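Local coordinates for protein alpha-toxin (Clostridium novyi, PDB 2VK9) that is a large clostridial toxin whose catalytic part contains a glycosyltransferase domain of the GT-A type, at residues A317-K322 and I344-R349; Y182-R186 and F420-Y426. All blocks are in the same frame, centred on the assembly; numbering follows the deposited sequence.

Contact 1: A317-K322 and I344-R349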
loop_
_atom_site.group_PDB
_atom_site.type_symbol
_atom_site.label_atom_id
_atom_site.label_comp_id
_atom_site.label_asym_id
_atom_site.label_seq_id
_atom_site.Cartn_x
_atom_site.Cartn_y
_atom_site.Cartn_z
ATOM N N ALA A 317 -25.125 -13.553 -5.484
ATOM C CA ALA A 317 -26.151 -14.519 -5.126
ATOM C C ALA A 317 -26.312 -14.616 -3.624
ATOM O O ALA A 317 -27.430 -14.588 -3.118
ATOM C CB ALA A 317 -25.817 -15.877 -5.701
ATOM N N ILE A 318 -25.197 -14.733 -2.910
ATOM C CA ILE A 318 -25.243 -14.754 -1.459
ATOM C C ILE A 318 -25.835 -13.454 -0.964
ATOM O O ILE A 318 -26.809 -13.471 -0.221
ATOM C CB ILE A 318 -23.859 -14.969 -0.822
ATOM C CG1 ILE A 318 -23.293 -16.331 -1.240
ATOM C CG2 ILE A 318 -23.968 -14.872 0.699
ATOM C CD1 ILE A 318 -21.828 -16.515 -0.965
ATOM N N ALA A 319 -25.262 -12.332 -1.406
ATOM C CA ALA A 319 -25.687 -11.009 -0.942
ATOM C C ALA A 319 -27.190 -10.867 -1.065
ATOM O O ALA A 319 -27.855 -10.460 -0.112
ATOM C CB ALA A 319 -24.976 -9.903 -1.705
ATOM N N ASN A 320 -27.714 -11.247 -2.230
ATOM C CA ASN A 320 -29.138 -11.094 -2.544
ATOM C C ASN A 320 -30.079 -12.097 -1.873
ATOM O O ASN A 320 -30.986 -11.695 -1.143
ATOM C CB ASN A 320 -29.348 -11.071 -4.057
ATOM C CG ASN A 320 -29.006 -9.725 -4.663
ATOM O OD1 ASN A 320 -29.764 -8.770 -4.518
ATOM N ND2 ASN A 320 -27.861 -9.638 -5.338
ATOM N N GLU A 321 -29.871 -13.388 -2.106
ATOM C CA GLU A 321 -30.731 -14.401 -1.497
ATOM C C GLU A 321 -30.737 -14.338 0.023
ATOM O O GLU A 321 -31.791 -14.460 0.647
ATOM C CB GLU A 321 -30.348 -15.811 -1.967
ATOM C CG GLU A 321 -30.761 -16.120 -3.414
ATOM C CD GLU A 321 -32.239 -15.839 -3.681
ATOM O OE1 GLU A 321 -33.090 -16.579 -3.129
ATOM O OE2 GLU A 321 -32.541 -14.876 -4.434
ATOM N N LYS A 322 -29.558 -14.132 0.605
ATOM C CA LYS A 322 -29.390 -14.077 2.055
ATOM C C LYS A 322 -29.633 -12.676 2.606
ATOM O O LYS A 322 -29.493 -12.442 3.814
ATOM C CB LYS A 322 -28.008 -14.591 2.450
ATOM C CG LYS A 322 -27.817 -16.077 2.188
ATOM C CD LYS A 322 -28.706 -16.923 3.089
ATOM C CE LYS A 322 -28.482 -18.398 2.835
ATOM N NZ LYS A 322 -29.063 -19.246 3.907
ATOM N N ILE A 344 -26.984 -21.823 -8.659
ATOM C CA ILE A 344 -26.328 -20.969 -7.676
ATOM C C ILE A 344 -27.328 -20.564 -6.588
ATOM O O ILE A 344 -27.111 -20.843 -5.412
ATOM C CB ILE A 344 -25.729 -19.697 -8.319
ATOM C CG1 ILE A 344 -24.824 -20.021 -9.514
ATOM C CG2 ILE A 344 -24.966 -18.890 -7.296
ATOM C CD1 ILE A 344 -23.614 -20.882 -9.190
ATOM N N LEU A 345 -28.424 -19.929 -7.004
ATOM C CA LEU A 345 -29.453 -19.423 -6.100
ATOM C C LEU A 345 -30.104 -20.481 -5.207
ATOM O O LEU A 345 -30.475 -20.197 -4.069
ATOM C CB LEU A 345 -30.532 -18.669 -6.879
ATOM C CG LEU A 345 -30.193 -17.327 -7.536
ATOM C CD1 LEU A 345 -31.462 -16.503 -7.683
ATOM C CD2 LEU A 345 -29.182 -16.539 -6.742
ATOM N N SER A 346 -30.254 -21.697 -5.723
ATOM C CA SER A 346 -30.785 -22.791 -4.915
ATOM C C SER A 346 -29.710 -23.340 -3.979
ATOM O O SER A 346 -30.020 -23.809 -2.882
ATOM C CB SER A 346 -31.335 -23.912 -5.794
ATOM O OG SER A 346 -30.277 -24.562 -6.470
ATOM N N PHE A 347 -28.453 -23.287 -4.418
ATOM C CA PHE A 347 -27.334 -23.720 -3.589
ATOM C C PHE A 347 -27.162 -22.793 -2.396
ATOM O O PHE A 347 -26.908 -23.242 -1.280
ATOM C CB PHE A 347 -26.040 -23.768 -4.394
ATOM C CG PHE A 347 -24.985 -24.613 -3.763
ATOM C CD1 PHE A 347 -24.872 -25.964 -4.098
ATOM C CD2 PHE A 347 -24.119 -24.072 -2.809
ATOM C CE1 PHE A 347 -23.901 -26.770 -3.506
ATOM C CE2 PHE A 347 -23.142 -24.863 -2.205
ATOM C CZ PHE A 347 -23.032 -26.219 -2.553
ATOM N N VAL A 348 -27.299 -21.496 -2.651
ATOM C CA VAL A 348 -27.253 -20.478 -1.613
ATOM C C VAL A 348 -28.359 -20.691 -0.579
ATOM O O VAL A 348 -28.083 -20.729 0.617
ATOM C CB VAL A 348 -27.328 -19.052 -2.219
ATOM C CG1 VAL A 348 -27.513 -17.997 -1.134
ATOM C CG2 VAL A 348 -26.076 -18.756 -3.033
ATOM N N ARG A 349 -29.601 -20.853 -1.031
ATOM C CA ARG A 349 -30.727 -20.929 -0.092
ATOM C C ARG A 349 -30.769 -22.214 0.745
ATOM O O ARG A 349 -31.429 -22.254 1.786
ATOM C CB ARG A 349 -32.081 -20.619 -0.762
ATOM C CG ARG A 349 -32.521 -21.574 -1.855
ATOM C CD ARG A 349 -33.987 -21.331 -2.263
ATOM N NE ARG A 349 -34.158 -21.431 -3.713
ATOM C CZ ARG A 349 -34.099 -20.393 -4.545
ATOM N NH1 ARG A 349 -33.896 -19.168 -4.078
ATOM N NH2 ARG A 349 -34.247 -20.575 -5.846
#

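Contact 2: Y182-R186 and F420-Y426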
loop_
_atom_site.group_PDB
_atom_site.type_symbol
_atom_site.label_atom_id
_atom_site.label_comp_id
_atom_site.label_asym_id
_atom_site.label_seq_id
_atom_site.Cartn_x
_atom_site.Cartn_y
_atom_site.Cartn_z
ATOM N N TYR A 182 1.402 22.901 -11.096
ATOM C CA TYR A 182 2.564 23.164 -10.252
ATOM C C TYR A 182 2.414 24.492 -9.523
ATOM O O TYR A 182 2.604 24.551 -8.317
ATOM C CB TYR A 182 3.864 23.141 -11.070
ATOM C CG TYR A 182 5.115 23.476 -10.283
ATOM C CD1 TYR A 182 5.769 22.504 -9.535
ATOM C CD2 TYR A 182 5.645 24.763 -10.288
ATOM C CE1 TYR A 182 6.924 22.804 -8.813
ATOM C CE2 TYR A 182 6.798 25.075 -9.563
ATOM C CZ TYR A 182 7.431 24.088 -8.830
ATOM O OH TYR A 182 8.568 24.377 -8.113
ATOM N N ARG A 183 2.069 25.549 -10.256
ATOM C CA ARG A 183 1.926 26.889 -9.674
ATOM C C ARG A 183 0.833 26.959 -8.605
ATOM O O ARG A 183 1.001 27.638 -7.587
ATOM C CB ARG A 183 1.656 27.928 -10.771
ATOM C CG ARG A 183 2.886 28.683 -11.238
ATOM C CD ARG A 183 2.579 29.482 -12.496
ATOM N NE ARG A 183 3.746 30.251 -12.936
ATOM C CZ ARG A 183 4.123 30.397 -14.207
ATOM N NH1 ARG A 183 3.435 29.815 -15.190
ATOM N NH2 ARG A 183 5.208 31.115 -14.495
ATOM N N TYR A 184 -0.278 26.268 -8.851
ATOM C CA TYR A 184 -1.370 26.193 -7.900
ATOM C C TYR A 184 -0.897 25.529 -6.620
ATOM O O TYR A 184 -1.093 26.060 -5.527
ATOM C CB TYR A 184 -2.552 25.418 -8.487
ATOM C CG TYR A 184 -3.301 26.124 -9.604
ATOM C CD1 TYR A 184 -4.086 25.402 -10.504
ATOM C CD2 TYR A 184 -3.234 27.506 -9.758
ATOM C CE1 TYR A 184 -4.787 26.043 -11.528
ATOM C CE2 TYR A 184 -3.926 28.150 -10.775
ATOM C CZ TYR A 184 -4.700 27.415 -11.657
ATOM O OH TYR A 184 -5.385 28.063 -12.667
ATOM N N LYS A 185 -0.250 24.374 -6.767
ATOM C CA LYS A 185 0.258 23.605 -5.632
ATOM C C LYS A 185 1.263 24.427 -4.851
ATOM O O LYS A 185 1.328 24.344 -3.625
ATOM C CB LYS A 185 0.911 22.306 -6.107
ATOM C CG LYS A 185 -0.061 21.297 -6.674
ATOM C CD LYS A 185 0.646 20.035 -7.111
ATOM C CE LYS A 185 -0.260 18.824 -6.937
ATOM N NZ LYS A 185 0.505 17.535 -6.916
ATOM N N ARG A 186 2.038 25.229 -5.570
ATOM C CA ARG A 186 3.090 26.008 -4.961
ATOM C C ARG A 186 2.523 27.163 -4.150
ATOM O O ARG A 186 3.056 27.510 -3.091
ATOM C CB ARG A 186 4.069 26.507 -6.014
ATOM C CG ARG A 186 5.474 26.557 -5.478
ATOM C CD ARG A 186 6.459 27.161 -6.446
ATOM N NE ARG A 186 7.582 27.697 -5.688
ATOM C CZ ARG A 186 7.777 28.990 -5.438
ATOM N NH1 ARG A 186 6.945 29.905 -5.922
ATOM N NH2 ARG A 186 8.822 29.369 -4.717
ATOM N N PHE A 420 11.354 22.990 -4.363
ATOM C CA PHE A 420 9.949 23.340 -4.551
ATOM C C PHE A 420 9.741 24.720 -3.951
ATOM O O PHE A 420 8.915 25.501 -4.415
ATOM C CB PHE A 420 9.060 22.298 -3.873
ATOM C CG PHE A 420 7.588 22.501 -4.097
ATOM C CD1 PHE A 420 7.000 22.154 -5.305
ATOM C CD2 PHE A 420 6.784 23.010 -3.084
ATOM C CE1 PHE A 420 5.631 22.331 -5.510
ATOM C CE2 PHE A 420 5.424 23.187 -3.283
ATOM C CZ PHE A 420 4.845 22.844 -4.499
ATOM N N LYS A 421 10.523 24.999 -2.915
ATOM C CA LYS A 421 10.569 26.300 -2.271
ATOM C C LYS A 421 11.271 27.342 -3.163
ATOM O O LYS A 421 10.878 28.514 -3.181
ATOM C CB LYS A 421 11.274 26.176 -0.912
ATOM C CG LYS A 421 11.321 27.455 -0.108
ATOM C CD LYS A 421 11.685 27.197 1.336
ATOM C CE LYS A 421 11.471 28.459 2.153
ATOM N NZ LYS A 421 11.200 28.128 3.575
ATOM N N ILE A 422 12.301 26.908 -3.896
ATOM C CA ILE A 422 13.052 27.808 -4.769
ATOM C C ILE A 422 12.389 27.956 -6.136
ATOM O O ILE A 422 11.922 29.040 -6.483
ATOM C CB ILE A 422 14.550 27.402 -4.906
ATOM C CG1 ILE A 422 15.304 27.704 -3.608
ATOM C CG2 ILE A 422 15.220 28.156 -6.062
ATOM C CD1 ILE A 422 16.773 27.245 -3.600
ATOM N N CYS A 423 12.341 26.872 -6.903
ATOM C CA CYS A 423 11.889 26.934 -8.293
ATOM C C CYS A 423 10.497 27.535 -8.427
ATOM O O CYS A 423 9.534 27.018 -7.863
ATOM C CB CYS A 423 11.941 25.553 -8.945
ATOM S SG CYS A 423 13.589 24.808 -8.934
ATOM N N GLU A 424 10.411 28.627 -9.181
ATOM C CA GLU A 424 9.167 29.375 -9.340
ATOM C C GLU A 424 8.315 28.866 -10.507
ATOM O O GLU A 424 7.117 29.159 -10.584
ATOM C CB GLU A 424 9.467 30.863 -9.497
ATOM C CG GLU A 424 8.311 31.774 -9.102
ATOM C CD GLU A 424 8.604 33.252 -9.356
ATOM O OE1 GLU A 424 9.799 33.627 -9.444
ATOM O OE2 GLU A 424 7.632 34.038 -9.462
ATOM N N THR A 425 8.932 28.101 -11.404
ATOM C CA THR A 425 8.218 27.477 -12.522
ATOM C C THR A 425 8.542 25.979 -12.611
ATOM O O THR A 425 9.581 25.534 -12.123
ATOM C CB THR A 425 8.493 28.208 -13.873
ATOM O OG1 THR A 425 7.991 27.424 -14.965
ATOM C CG2 THR A 425 9.986 28.458 -14.087
ATOM N N TYR A 426 7.650 25.209 -13.229
ATOM C CA TYR A 426 7.802 23.752 -13.298
ATOM C C TYR A 426 8.991 23.298 -14.139
ATOM O O TYR A 426 9.648 22.313 -13.798
ATOM C CB TYR A 426 6.520 23.105 -13.819
ATOM C CG TYR A 426 6.498 21.595 -13.722
ATOM C CD1 TYR A 426 6.722 20.947 -12.506
ATOM C CD2 TYR A 426 6.228 20.813 -14.843
ATOM C CE1 TYR A 426 6.686 19.556 -12.412
ATOM C CE2 TYR A 426 6.194 19.422 -14.762
ATOM C CZ TYR A 426 6.419 18.803 -13.545
ATOM O OH TYR A 426 6.382 17.434 -13.466
#

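Contact 1: A317-K322 and I344-R349
Ile344 opens the contact from the second helix. Its CA-to-CB bond runs sideways, and CG2 reaches Ala317 CB at 3.5 Å. The end of the side chain leads away from residues 317-322; Ile344 also touches Trp310 and Ile314, earlier on helix 307-321. Leu345 comes next. Its CD2 lies 3.6 Å from Ala317 CB and 3.7 Å from Glu321 CG, so it fits between two residues one helical turn apart. The small methyl of Ala317 allows the close approach here: the CA atoms of Ala317 and Leu345 are 6.0 Å apart.

Helices 307-321 and 338-349 cross each other within the glycosyltransferase domain of the toxin. The axes of the short helical pieces 317-321 and 344-349 approach to 9.4 Å and cross at -63°. Within these segments Ala317, Ile318 and Glu321 of the first helix meet Ile344, Leu345 and Val348 of the second.

The CA-to-CB bond of Val348 points toward the first helix, and this residue has the most area covered. Its CG2 is 3.9 Å from Ala317 CB and 4.1 Å from Ile318 CG1. Its CG1 is 3.7 Å from Glu321 CB and 3.8 Å from Lys322 CG. Lys322 extends past it, with CE 3.2 Å from Val348 O, and its NZ donates a hydrogen bond to His351 O.

Arg349 ends the helix at the exposed edge. Its NH1 forms a salt bridge with Glu321 OE1 at 2.9 Å, and the carboxylate oxygen lies near the guanidinium plane.

Contact 2: Y182-R186 and F420-Y426
Arg186 supplies two of the three hydrogen bonds in this contact. Its NE donates to Phe420 O at 2.9 Å and its NH2 to Lys421 O at 2.7 Å. Both acceptors are backbone carbonyls in the last turn of helix 396-422. Carbonyls there lack the amide partners found further back in a helix, and the guanidinium meets them near its plane. The third bond runs from Tyr182 OH to Cys423 O at 2.8 Å, just where the chain leaves helical geometry. Arg186 NE is also 3.0 Å from Cys423 O, but the angle is poor and this oxygen lies over a guanidinium face.

Tyr182, Phe420 and Tyr426 form an aromatic cluster. The Tyr182 ring lies obliquely to both partners, with centroids 5.4 Å apart in each pair. Two CH-pi contacts add to it. Tyr426 CA sits 4.0 Å from the centroid of the Tyr182 ring, and Arg186 CG 4.1 Å from that of the Phe420 ring. Lys185 turns its amine elsewhere, to weak hydrogen bonds with the carbonyls of Gln259, Thr260 and Leu460.

Thr425 is the N-cap residue of the next helix. The contact thus sets helix 173-195 against the bend between helices 396-422 and 426-440, with Leu460 touching both Tyr182 and Phe420 and helix 140-157 packing on Tyr184.

Both contacts belong to the glycosyltransferase domain, but lie on opposite sides of the chain's centre. Their own centres are 56 Å apart, and the nearest atoms about 38 Å. They share no helix. Contact 1 falls within the long chain segment that separates the two halves of contact 2. Contact 1 is mostly buried and apolar, with one salt bridge at its exposed edge. Contact 2 is only partly buried, covers more surface (548 against 377 Å²), and relies on side-chain donors to backbone carbonyls and on aromatic rings. Contact 1 pairs two helices close in sequence; contact 2 brings a helix against a distant bend between helices.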